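PDB 4BXM: ERPC, which probably recruits the complement regulator factor H to the surface of the Lyme disease spirochaete as an outer surface lipoprotein. Local coordinates for residues E18-V24 / D151-K157; N34-L38 / V143-I147; Y67-F71 / Y98-D102; S91-Y97 / I110-I116. All coordinates share one frame; numbering follows the deposited sequence.

Interaction 1: E18-V24 / D151-K157; sequences EFSEFTV and DLKKNLK
The Asn155 amide lies stacked on the ring of Phe22, the two planes only 2° apart, with Asn155 CB 3.4 Å from the ring centroid in a CH-pi contact almost straight above it. An internal bond holds the amide in this pose: Asn155 ND2 donates a hydrogen bond to Asp151 O at 2.7 Å, one turn back in the helix. Asparagine suits the place, since a short flat group can lie on a ring and still satisfy a backbone carbonyl.

The apolar contacts flank this stack. Leu156 CD2 serves both aromatics, reaching over a face of Phe19 in a CH-pi contact 4.2 Å from its centroid and meeting the edge of Phe22 at CE2, 3.6 Å away. Phe22 presents its ring to the helix because CG sits between the backbone N and the carbonyl carbon (chi1 68°). Farther along the strand, Val24 CG1 packs on Asp151 CB at 3.6 Å, the aspartate offering its methylene.

Polar contacts lie at the periphery. Lys157 NZ donates to Asn155 O at 2.8 Å and passes close to Phe19 CB, although the lysine is poorly ordered and its contacts less certain. A water accepts from Asn155 ND2 and Lys154 NZ and adds a weak bond to Thr23 O.

The helical segment 151-156 runs antiparallel to strand 21-24, the axes 9.3 Å apart at their closest. Leu152 and Leu156 also touch Met86 of helix 79-88, Leu152 and Val24 meet Ile147 of strand 142-148, and strand 35-45 pairs with Phe22 and Val24 through the backbone.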
# COMPACT_ATOMS: atom_id res chain seq x y z
N GLU A 18 8.42 -16.25 5.62
CA GLU A 18 8.40 -17.31 4.55
C GLU A 18 8.02 -16.87 3.17
O GLU A 18 8.31 -17.57 2.17
CB GLU A 18 7.41 -18.40 4.92
CG GLU A 18 7.78 -19.00 6.24
CD GLU A 18 9.00 -19.92 6.14
OE1 GLU A 18 9.25 -20.55 5.07
OE2 GLU A 18 9.71 -20.04 7.16
N PHE A 19 7.38 -15.71 3.07
CA PHE A 19 6.88 -15.25 1.80
C PHE A 19 8.00 -14.62 1.01
O PHE A 19 9.07 -14.21 1.53
CB PHE A 19 5.64 -14.29 1.98
CG PHE A 19 5.98 -12.82 2.17
CD1 PHE A 19 6.13 -12.00 1.09
CD2 PHE A 19 6.16 -12.27 3.46
CE1 PHE A 19 6.44 -10.65 1.24
CE2 PHE A 19 6.46 -10.94 3.64
CZ PHE A 19 6.61 -10.11 2.53
N SER A 20 7.75 -14.55 -0.27
CA SER A 20 8.70 -14.13 -1.24
C SER A 20 8.13 -12.92 -1.91
O SER A 20 8.66 -11.80 -1.76
CB SER A 20 8.95 -15.24 -2.24
OG SER A 20 10.02 -14.85 -3.03
N GLU A 21 7.07 -13.13 -2.70
CA GLU A 21 6.39 -12.03 -3.39
C GLU A 21 4.93 -12.38 -3.68
O GLU A 21 4.68 -13.50 -4.09
CB GLU A 21 7.09 -11.73 -4.70
CG GLU A 21 6.60 -10.45 -5.35
CD GLU A 21 7.27 -10.08 -6.66
OE1 GLU A 21 7.01 -10.69 -7.67
OE2 GLU A 21 8.00 -9.09 -6.71
N PHE A 22 3.99 -11.47 -3.46
CA PHE A 22 2.55 -11.76 -3.72
C PHE A 22 1.89 -10.46 -4.15
O PHE A 22 2.46 -9.35 -4.00
CB PHE A 22 1.92 -12.43 -2.50
CG PHE A 22 1.80 -11.53 -1.29
CD1 PHE A 22 0.76 -10.57 -1.22
CD2 PHE A 22 2.72 -11.57 -0.29
CE1 PHE A 22 0.69 -9.70 -0.11
CE2 PHE A 22 2.63 -10.72 0.82
CZ PHE A 22 1.61 -9.77 0.90
N THR A 23 0.70 -10.58 -4.68
CA THR A 23 0.03 -9.50 -5.34
C THR A 23 -1.36 -9.46 -4.75
O THR A 23 -2.00 -10.53 -4.56
CB THR A 23 0.04 -9.70 -6.87
OG1 THR A 23 1.39 -9.56 -7.33
CG2 THR A 23 -0.76 -8.67 -7.58
N VAL A 24 -1.79 -8.26 -4.37
CA VAL A 24 -3.15 -8.07 -3.88
C VAL A 24 -3.73 -6.87 -4.55
O VAL A 24 -3.00 -5.96 -4.93
CB VAL A 24 -3.28 -7.94 -2.31
CG1 VAL A 24 -2.94 -9.25 -1.62
CG2 VAL A 24 -2.49 -6.74 -1.72
N ASP A 151 -6.98 -11.58 1.89
CA ASP A 151 -5.85 -11.59 0.94
C ASP A 151 -4.49 -11.43 1.60
O ASP A 151 -3.55 -12.12 1.21
CB ASP A 151 -5.97 -10.50 -0.10
CG ASP A 151 -7.02 -10.78 -1.14
OD1 ASP A 151 -7.36 -11.99 -1.24
OD2 ASP A 151 -7.47 -9.80 -1.84
N LEU A 152 -4.40 -10.51 2.58
CA LEU A 152 -3.17 -10.23 3.32
C LEU A 152 -2.84 -11.36 4.28
O LEU A 152 -1.71 -11.82 4.34
CB LEU A 152 -3.29 -8.88 4.07
CG LEU A 152 -3.27 -7.62 3.18
CD1 LEU A 152 -3.79 -6.38 3.90
CD2 LEU A 152 -1.85 -7.37 2.68
N LYS A 153 -3.83 -11.79 5.06
CA LYS A 153 -3.65 -12.87 6.04
C LYS A 153 -3.15 -14.17 5.38
O LYS A 153 -2.28 -14.82 5.93
CB LYS A 153 -4.95 -13.21 6.77
CG LYS A 153 -5.37 -12.22 7.83
CD LYS A 153 -6.39 -12.87 8.79
CE LYS A 153 -5.94 -12.85 10.26
NZ LYS A 153 -7.03 -13.16 11.27
N LYS A 154 -3.70 -14.53 4.24
CA LYS A 154 -3.26 -15.72 3.59
C LYS A 154 -1.83 -15.66 3.05
O LYS A 154 -1.20 -16.65 2.97
CB LYS A 154 -4.25 -16.20 2.54
CG LYS A 154 -4.40 -15.41 1.27
CD LYS A 154 -5.27 -16.22 0.32
CE LYS A 154 -5.76 -15.43 -0.90
NZ LYS A 154 -4.81 -15.60 -2.05
N ASN A 155 -1.30 -14.49 2.74
CA ASN A 155 0.03 -14.38 2.16
C ASN A 155 1.06 -14.06 3.17
O ASN A 155 2.24 -14.34 2.98
CB ASN A 155 0.02 -13.29 1.13
CG ASN A 155 -0.60 -13.75 -0.14
OD1 ASN A 155 -0.01 -14.63 -0.78
ND2 ASN A 155 -1.71 -13.14 -0.56
N LEU A 156 0.64 -13.47 4.27
CA LEU A 156 1.57 -13.04 5.30
C LEU A 156 1.43 -14.00 6.50
O LEU A 156 2.13 -13.81 7.47
CB LEU A 156 1.30 -11.57 5.72
CG LEU A 156 1.41 -10.41 4.70
CD1 LEU A 156 0.77 -9.06 5.13
CD2 LEU A 156 2.88 -10.21 4.36
N LYS A 157 0.57 -15.03 6.40
CA LYS A 157 0.09 -15.90 7.52
C LYS A 157 0.20 -15.28 8.91
O LYS A 157 -0.69 -14.54 9.32
CB LYS A 157 0.73 -17.30 7.50
CG LYS A 157 2.22 -17.30 7.28
CD LYS A 157 2.55 -17.27 5.80
CE LYS A 157 3.73 -16.36 5.48
NZ LYS A 157 3.87 -16.31 4.01
O HOH W 1 -2.77 -13.71 -3.54

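Interaction 2: N34-L38 / V143-I147; sequences NWADL and VEYAI
The indole of Trp35 points the edge of its six-membered ring at the backbone of strand 143-147, with Tyr145 CA in its plane and Tyr145 C 3.6 Å from CZ3. Neighbouring side chains lie on either side of that plane. On one side the Ala146 methyl sits beneath the rim, CB 3.5 Å from Trp35 CH2; on the other rises the extended Glu144, whose OE2 is 3.6 Å from Trp35 CZ2, with the carboxylate turned 70° against the ring. Alanine suits the first place because a single methyl lets the large indole come close to the strand, while the long arm of glutamate slants across the rim of the ring and carries its charge past it, OE1 making a weak, long ion pair with Lys29.

The second ring, that of Tyr145, receives Leu38 at its edge, where CD2 lies in plane 4.0 Å from CE1. Leu38 CG stands anti to its amide nitrogen (chi1 179°), sending the branched end toward the tyrosine. Tyr145 also packs edge-to-face with Phe71 and meets Phe130, while its hydroxyl is hydrogen-bonded to Glu103 OE1.

The two strands are not sheet neighbours: strand 21-29 runs between them and bonds to both, and their short axes diverge by 67° at a closest approach of 8.6 Å. Trp35 spans this gap over Lys29 and reaches Ile122 of strand 114-122, while Glu144 and Ala146 also touch the adjacent strand 125-134.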
# COMPACT_ATOMS: atom_id res chain seq x y z
N ASN A 34 -15.88 7.78 -4.46
CA ASN A 34 -16.18 6.57 -3.76
C ASN A 34 -14.95 5.88 -3.25
O ASN A 34 -13.91 6.42 -3.30
CB ASN A 34 -16.96 5.67 -4.73
CG ASN A 34 -16.43 5.73 -6.16
OD1 ASN A 34 -15.74 6.67 -6.54
ND2 ASN A 34 -16.75 4.71 -6.94
N TRP A 35 -15.10 4.67 -2.76
CA TRP A 35 -14.05 3.73 -2.80
C TRP A 35 -14.03 3.26 -4.25
O TRP A 35 -15.04 2.92 -4.79
CB TRP A 35 -14.29 2.57 -1.85
CG TRP A 35 -13.89 2.78 -0.43
CD1 TRP A 35 -14.72 2.89 0.60
CD2 TRP A 35 -12.57 2.83 0.12
NE1 TRP A 35 -14.04 3.03 1.75
CE2 TRP A 35 -12.71 2.99 1.49
CE3 TRP A 35 -11.30 2.78 -0.42
CZ2 TRP A 35 -11.65 3.10 2.33
CZ3 TRP A 35 -10.26 2.88 0.41
CH2 TRP A 35 -10.43 3.04 1.78
N ALA A 36 -12.88 3.28 -4.88
CA ALA A 36 -12.70 2.76 -6.25
C ALA A 36 -11.62 1.67 -6.24
O ALA A 36 -10.71 1.71 -5.38
CB ALA A 36 -12.26 3.88 -7.17
N ASP A 37 -11.70 0.70 -7.16
CA ASP A 37 -10.64 -0.30 -7.30
C ASP A 37 -9.50 0.49 -7.95
O ASP A 37 -9.75 1.17 -8.94
CB ASP A 37 -11.05 -1.39 -8.28
CG ASP A 37 -12.26 -2.11 -7.85
OD1 ASP A 37 -12.43 -2.37 -6.63
OD2 ASP A 37 -13.07 -2.43 -8.74
N LEU A 38 -8.28 0.46 -7.40
CA LEU A 38 -7.19 1.20 -8.06
C LEU A 38 -6.29 0.34 -8.96
O LEU A 38 -6.00 0.69 -10.12
CB LEU A 38 -6.35 1.96 -7.04
CG LEU A 38 -5.16 2.75 -7.61
CD1 LEU A 38 -5.60 3.83 -8.58
CD2 LEU A 38 -4.26 3.30 -6.50
N VAL A 143 -5.37 10.84 0.86
CA VAL A 143 -5.86 9.61 0.23
C VAL A 143 -5.98 8.49 1.26
O VAL A 143 -5.23 8.41 2.27
CB VAL A 143 -4.84 9.26 -0.90
CG1 VAL A 143 -3.67 8.54 -0.26
CG2 VAL A 143 -5.42 8.41 -2.02
N GLU A 144 -6.92 7.61 1.06
CA GLU A 144 -7.06 6.48 1.95
C GLU A 144 -7.04 5.22 1.10
O GLU A 144 -7.55 5.22 -0.02
CB GLU A 144 -8.34 6.59 2.75
CG GLU A 144 -8.44 5.60 3.91
CD GLU A 144 -9.81 5.57 4.58
OE1 GLU A 144 -10.54 6.57 4.40
OE2 GLU A 144 -10.15 4.57 5.28
N TYR A 145 -6.48 4.14 1.63
CA TYR A 145 -6.31 2.95 0.83
C TYR A 145 -6.99 1.82 1.56
O TYR A 145 -7.04 1.83 2.77
CB TYR A 145 -4.82 2.58 0.55
CG TYR A 145 -4.14 3.52 -0.40
CD1 TYR A 145 -4.24 3.33 -1.76
CD2 TYR A 145 -3.39 4.57 0.05
CE1 TYR A 145 -3.66 4.21 -2.66
CE2 TYR A 145 -2.76 5.41 -0.82
CZ TYR A 145 -2.88 5.23 -2.18
OH TYR A 145 -2.33 6.09 -3.12
N ALA A 146 -7.45 0.82 0.81
CA ALA A 146 -7.96 -0.43 1.40
C ALA A 146 -7.61 -1.67 0.61
O ALA A 146 -7.51 -1.67 -0.65
CB ALA A 146 -9.47 -0.35 1.63
N ILE A 147 -7.41 -2.73 1.36
CA ILE A 147 -6.98 -4.02 0.81
C ILE A 147 -7.73 -5.10 1.56
O ILE A 147 -7.75 -5.12 2.78
CB ILE A 147 -5.47 -4.32 1.04
CG1 ILE A 147 -4.61 -3.36 0.24
CG2 ILE A 147 -5.19 -5.74 0.64
CD1 ILE A 147 -3.18 -3.15 0.70

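Interaction 3: Y67-F71 / Y98-D102; sequences YTATF and YGYKD
The carbonyl oxygen of Phe71 accepts two successive amides, Tyr98 N at 2.9 Å, tilted 27° from the carbonyl plane, and Gly99 N at 3.1 Å, in that plane on a lone pair. This pair of hydrogen bonds ties the loop to the strand. Gly99 has a positive phi, a conformation that glycine adopts readily, and its CA rests 3.7 Å from Phe71 CE1, where the ring packs against bare backbone.

The chief side-chain contact is a T-shaped pair: the edge of Tyr100 points at a face of Tyr67, with centroids 5.0 Å apart and planes at 86°. The leading atom is Tyr100 CE1, 3.8 Å from Tyr67 CG and set toward the rim of the ring. Both side chains leave the backbone with CG opposite the amide nitrogen (chi1 173° for Tyr67), and they pass one another running in opposite senses. Tyrosine suits position 67 doubly, giving a flat surface to Tyr100 and a hydroxyl to a bridging water. That water accepts from Tyr67 OH at 2.6 Å and donates to Thr70 O at 2.8 Å and to Gly99 O at 2.7 Å, so it links two backbone carbonyls that could not bond to each other. Nearer the end of the strand, the Tyr98 side chain passes beside Thr70 O, while Thr70 OG1 is bonded to Glu51.

The loop connects strand 96-97 with helix 104-108. Strand 50-56 pairs with strand 67-74 and touches Phe71 and Tyr100; Phe71 also touches Leu41 and Tyr100 touches Leu38, both of strand 35-45. Glu103 holds the amide of Tyr100.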
# COMPACT_ATOMS: atom_id res chain seq x y z
N TYR A 67 0.83 2.20 -15.22
CA TYR A 67 1.61 2.82 -14.17
C TYR A 67 2.17 1.71 -13.29
O TYR A 67 1.41 0.87 -12.76
CB TYR A 67 0.76 3.85 -13.37
CG TYR A 67 1.50 4.40 -12.11
CD1 TYR A 67 1.61 3.63 -10.95
CD2 TYR A 67 2.09 5.69 -12.10
CE1 TYR A 67 2.25 4.08 -9.82
CE2 TYR A 67 2.77 6.14 -10.98
CZ TYR A 67 2.85 5.32 -9.85
OH TYR A 67 3.48 5.72 -8.73
N THR A 68 3.50 1.70 -13.18
CA THR A 68 4.23 0.77 -12.32
C THR A 68 5.38 1.47 -11.57
O THR A 68 6.28 1.98 -12.20
CB THR A 68 4.85 -0.39 -13.13
OG1 THR A 68 3.84 -1.18 -13.68
CG2 THR A 68 5.70 -1.33 -12.22
N ALA A 69 5.38 1.43 -10.24
CA ALA A 69 6.39 2.10 -9.43
C ALA A 69 6.33 1.62 -8.00
O ALA A 69 5.29 1.12 -7.55
CB ALA A 69 6.25 3.62 -9.48
N THR A 70 7.47 1.69 -7.31
CA THR A 70 7.51 1.60 -5.86
C THR A 70 6.41 2.46 -5.26
O THR A 70 6.21 3.60 -5.67
CB THR A 70 8.86 2.09 -5.32
OG1 THR A 70 9.85 1.40 -6.03
CG2 THR A 70 9.05 1.63 -3.85
N PHE A 71 5.69 1.86 -4.33
CA PHE A 71 4.65 2.49 -3.56
C PHE A 71 5.22 2.93 -2.21
O PHE A 71 5.13 4.07 -1.86
CB PHE A 71 3.52 1.49 -3.36
CG PHE A 71 2.26 2.05 -2.75
CD1 PHE A 71 1.46 2.95 -3.46
CD2 PHE A 71 1.79 1.55 -1.57
CE1 PHE A 71 0.26 3.45 -2.92
CE2 PHE A 71 0.56 1.99 -1.02
CZ PHE A 71 -0.17 2.99 -1.68
N TYR A 98 6.12 6.79 -1.61
CA TYR A 98 5.72 7.61 -2.75
C TYR A 98 4.23 7.70 -2.95
O TYR A 98 3.70 8.72 -3.37
CB TYR A 98 6.26 7.03 -4.01
CG TYR A 98 7.72 7.09 -4.06
CD1 TYR A 98 8.37 8.25 -4.44
CD2 TYR A 98 8.50 5.96 -3.70
CE1 TYR A 98 9.74 8.32 -4.46
CE2 TYR A 98 9.85 6.03 -3.70
CZ TYR A 98 10.47 7.21 -4.11
OH TYR A 98 11.80 7.28 -4.16
N GLY A 99 3.52 6.59 -2.75
CA GLY A 99 2.11 6.62 -2.97
C GLY A 99 1.81 6.67 -4.45
O GLY A 99 2.70 6.38 -5.28
N TYR A 100 0.57 7.02 -4.77
CA TYR A 100 0.15 7.15 -6.21
C TYR A 100 0.19 8.62 -6.70
O TYR A 100 0.51 9.55 -5.92
CB TYR A 100 -1.24 6.45 -6.41
CG TYR A 100 -1.76 6.35 -7.84
CD1 TYR A 100 -1.01 5.78 -8.83
CD2 TYR A 100 -3.00 6.89 -8.19
CE1 TYR A 100 -1.46 5.74 -10.17
CE2 TYR A 100 -3.47 6.86 -9.51
CZ TYR A 100 -2.69 6.29 -10.51
OH TYR A 100 -3.14 6.26 -11.82
N LYS A 101 -0.11 8.83 -7.99
CA LYS A 101 0.27 10.09 -8.71
C LYS A 101 -0.40 11.34 -8.16
O LYS A 101 0.13 12.42 -8.33
CB LYS A 101 -0.00 9.96 -10.24
CG LYS A 101 -1.47 9.66 -10.58
CD LYS A 101 -1.85 9.96 -12.05
CE LYS A 101 -3.34 9.72 -12.38
NZ LYS A 101 -4.35 10.24 -11.41
N ASP A 102 -1.53 11.20 -7.48
CA ASP A 102 -2.23 12.34 -6.88
C ASP A 102 -1.58 12.83 -5.59
O ASP A 102 -1.98 13.85 -5.06
CB ASP A 102 -3.63 11.89 -6.43
CG ASP A 102 -4.56 11.64 -7.58
OD1 ASP A 102 -4.34 12.25 -8.66
OD2 ASP A 102 -5.52 10.87 -7.36
O HOH W 2 3.71 4.26 -6.61

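Interaction 4: S91-Y97 / I110-I116; sequences SFKTSLY and IQNKEII
Thr94 grips one carbonyl twice: its amide N (2.9 Å) and its hydroxyl OG1 (2.6 Å) both donate to Lys113 O. OG1, placed between backbone N and carbonyl carbon (chi1 59°), bonds in the carbonyl plane on a lone pair and also accepts from a water that donates to Ile110 O and accepts from Lys113 N. Threonine suits this break in the pairing, since its hydroxyl bonds where the strands part and its CG2 methyl packs on Ile115.

Regular antiparallel pairing flanks the break, with two backbone bonds between Phe92 and Ile115 and two between Tyr97 and Ile110. On the buried side Ile115 CB lies over a face of Phe92, 3.8 Å from the centroid, in a CH-pi contact. Lys113 runs over the Tyr97 ring, CD 4.2 Å from its centroid, while NZ bonds weakly to Gly132 O. On the outer side Ser91 OG makes a weak bond to Glu114 OE2.

Ser95 and Leu96 form a classic beta bulge opposite Ser73 of strand 67-74. Helix 79-88 packs on Phe92. Strand 90-93 pairs with 114-122 at one end of the strand order and 96-97 with 110-111 at the other, so the interrupted strands join the sheet's two ends.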
# COMPACT_ATOMS: atom_id res chain seq x y z
N SER A 91 0.67 -0.34 13.42
CA SER A 91 1.40 0.73 12.76
C SER A 91 2.81 0.21 12.37
O SER A 91 3.33 -0.73 12.95
CB SER A 91 1.46 2.01 13.65
OG SER A 91 2.27 1.71 14.77
N PHE A 92 3.36 0.80 11.32
CA PHE A 92 4.76 0.54 10.96
C PHE A 92 5.31 1.80 10.32
O PHE A 92 4.58 2.65 9.75
CB PHE A 92 4.93 -0.71 10.03
CG PHE A 92 4.17 -0.58 8.77
CD1 PHE A 92 2.81 -0.84 8.74
CD2 PHE A 92 4.78 -0.09 7.62
CE1 PHE A 92 2.10 -0.70 7.57
CE2 PHE A 92 4.06 0.11 6.46
CZ PHE A 92 2.72 -0.22 6.44
N LYS A 93 6.63 1.91 10.37
CA LYS A 93 7.37 2.97 9.70
C LYS A 93 7.93 2.54 8.34
O LYS A 93 8.72 1.61 8.26
CB LYS A 93 8.48 3.49 10.62
CG LYS A 93 8.83 4.96 10.37
CD LYS A 93 10.13 5.34 11.09
CE LYS A 93 11.34 4.85 10.29
NZ LYS A 93 12.59 4.75 11.12
N THR A 94 7.60 3.28 7.29
CA THR A 94 8.28 3.14 6.03
C THR A 94 9.62 3.88 6.00
O THR A 94 9.78 4.88 6.72
CB THR A 94 7.35 3.64 4.93
OG1 THR A 94 6.96 5.02 5.13
CG2 THR A 94 6.07 2.80 5.02
N SER A 95 10.56 3.44 5.18
CA SER A 95 11.83 4.16 4.95
C SER A 95 11.54 5.15 3.86
O SER A 95 11.89 6.35 3.92
CB SER A 95 12.91 3.16 4.51
OG SER A 95 12.32 2.24 3.59
N LEU A 96 10.68 4.75 2.96
CA LEU A 96 10.35 5.59 1.85
C LEU A 96 8.95 5.37 1.36
O LEU A 96 8.54 4.24 1.24
CB LEU A 96 11.37 5.26 0.76
CG LEU A 96 11.47 6.21 -0.36
CD1 LEU A 96 12.05 7.54 0.14
CD2 LEU A 96 12.35 5.53 -1.40
N TYR A 97 8.18 6.45 1.14
CA TYR A 97 6.82 6.37 0.68
C TYR A 97 6.62 7.32 -0.49
O TYR A 97 6.92 8.53 -0.36
CB TYR A 97 5.87 6.72 1.84
CG TYR A 97 4.43 6.68 1.44
CD1 TYR A 97 3.84 7.73 0.75
CD2 TYR A 97 3.62 5.56 1.73
CE1 TYR A 97 2.52 7.68 0.31
CE2 TYR A 97 2.32 5.48 1.27
CZ TYR A 97 1.75 6.56 0.58
OH TYR A 97 0.41 6.50 0.21
N ILE A 110 8.51 10.67 0.55
CA ILE A 110 8.64 11.13 1.96
C ILE A 110 9.32 9.98 2.71
O ILE A 110 9.03 8.82 2.43
CB ILE A 110 7.29 11.62 2.53
CG1 ILE A 110 7.42 12.13 3.99
CG2 ILE A 110 6.15 10.59 2.43
CD1 ILE A 110 6.15 12.76 4.46
N GLN A 111 10.31 10.27 3.53
CA GLN A 111 11.04 9.29 4.31
C GLN A 111 10.47 9.20 5.73
O GLN A 111 10.01 10.19 6.25
CB GLN A 111 12.53 9.69 4.47
CG GLN A 111 13.41 8.97 3.53
CD GLN A 111 14.80 9.53 3.29
OE1 GLN A 111 15.38 10.28 4.05
NE2 GLN A 111 15.36 9.10 2.17
N ASN A 112 10.64 8.04 6.37
CA ASN A 112 10.21 7.83 7.71
C ASN A 112 8.72 8.04 7.97
O ASN A 112 8.37 8.37 9.04
CB ASN A 112 11.03 8.76 8.66
CG ASN A 112 12.52 8.61 8.43
OD1 ASN A 112 13.24 9.59 8.18
ND2 ASN A 112 12.97 7.39 8.41
N LYS A 113 7.85 7.88 6.99
CA LYS A 113 6.39 8.13 7.26
C LYS A 113 5.77 6.88 7.91
O LYS A 113 5.98 5.74 7.45
CB LYS A 113 5.68 8.44 6.01
CG LYS A 113 4.16 8.42 6.05
CD LYS A 113 3.65 8.66 4.64
CE LYS A 113 2.12 8.67 4.56
NZ LYS A 113 1.63 9.61 5.59
N GLU A 114 5.07 7.09 8.97
CA GLU A 114 4.43 6.09 9.77
C GLU A 114 3.11 5.80 9.07
O GLU A 114 2.37 6.69 8.72
CB GLU A 114 4.21 6.68 11.19
CG GLU A 114 3.85 5.66 12.32
CD GLU A 114 4.97 4.61 12.62
OE1 GLU A 114 6.20 4.90 12.42
OE2 GLU A 114 4.64 3.45 13.05
N ILE A 115 2.82 4.53 8.89
CA ILE A 115 1.52 4.06 8.36
C ILE A 115 0.69 3.44 9.48
O ILE A 115 1.15 2.52 10.15
CB ILE A 115 1.72 3.03 7.24
CG1 ILE A 115 2.51 3.61 6.09
CG2 ILE A 115 0.42 2.50 6.68
CD1 ILE A 115 1.92 4.84 5.49
N ILE A 116 -0.53 3.94 9.67
CA ILE A 116 -1.45 3.43 10.67
C ILE A 116 -2.55 2.64 9.98
O ILE A 116 -3.17 3.13 9.08
CB ILE A 116 -1.99 4.56 11.57
CG1 ILE A 116 -0.81 5.03 12.47
CG2 ILE A 116 -3.07 4.01 12.48
CD1 ILE A 116 -1.17 6.22 13.33
O HOH W 3 8.65 6.93 4.48

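How the interactions relate
From the N terminus, residues 18-24 enter first and meet the C-terminal helix in interaction 1, which closes almost the whole chain into one loop. Interaction 2 lies within that span, joining the start of strand 35-45 to strand 142-148, and encloses interactions 3 and 4. These two cross, because 91-97 comes between 67-71 and 98-102, while 110-116 follows both. Strand 67-74, the loop before helix 104-108 and the two interrupted strands are thereby interlocked. Interactions 1 and 2 touch through Ile147, which meets Leu152 and Val24. Tyr145 connects interaction 2 with Phe71 of interaction 3 and Tyr97 of interaction 4. All four contacts reach the same antiparallel sheet.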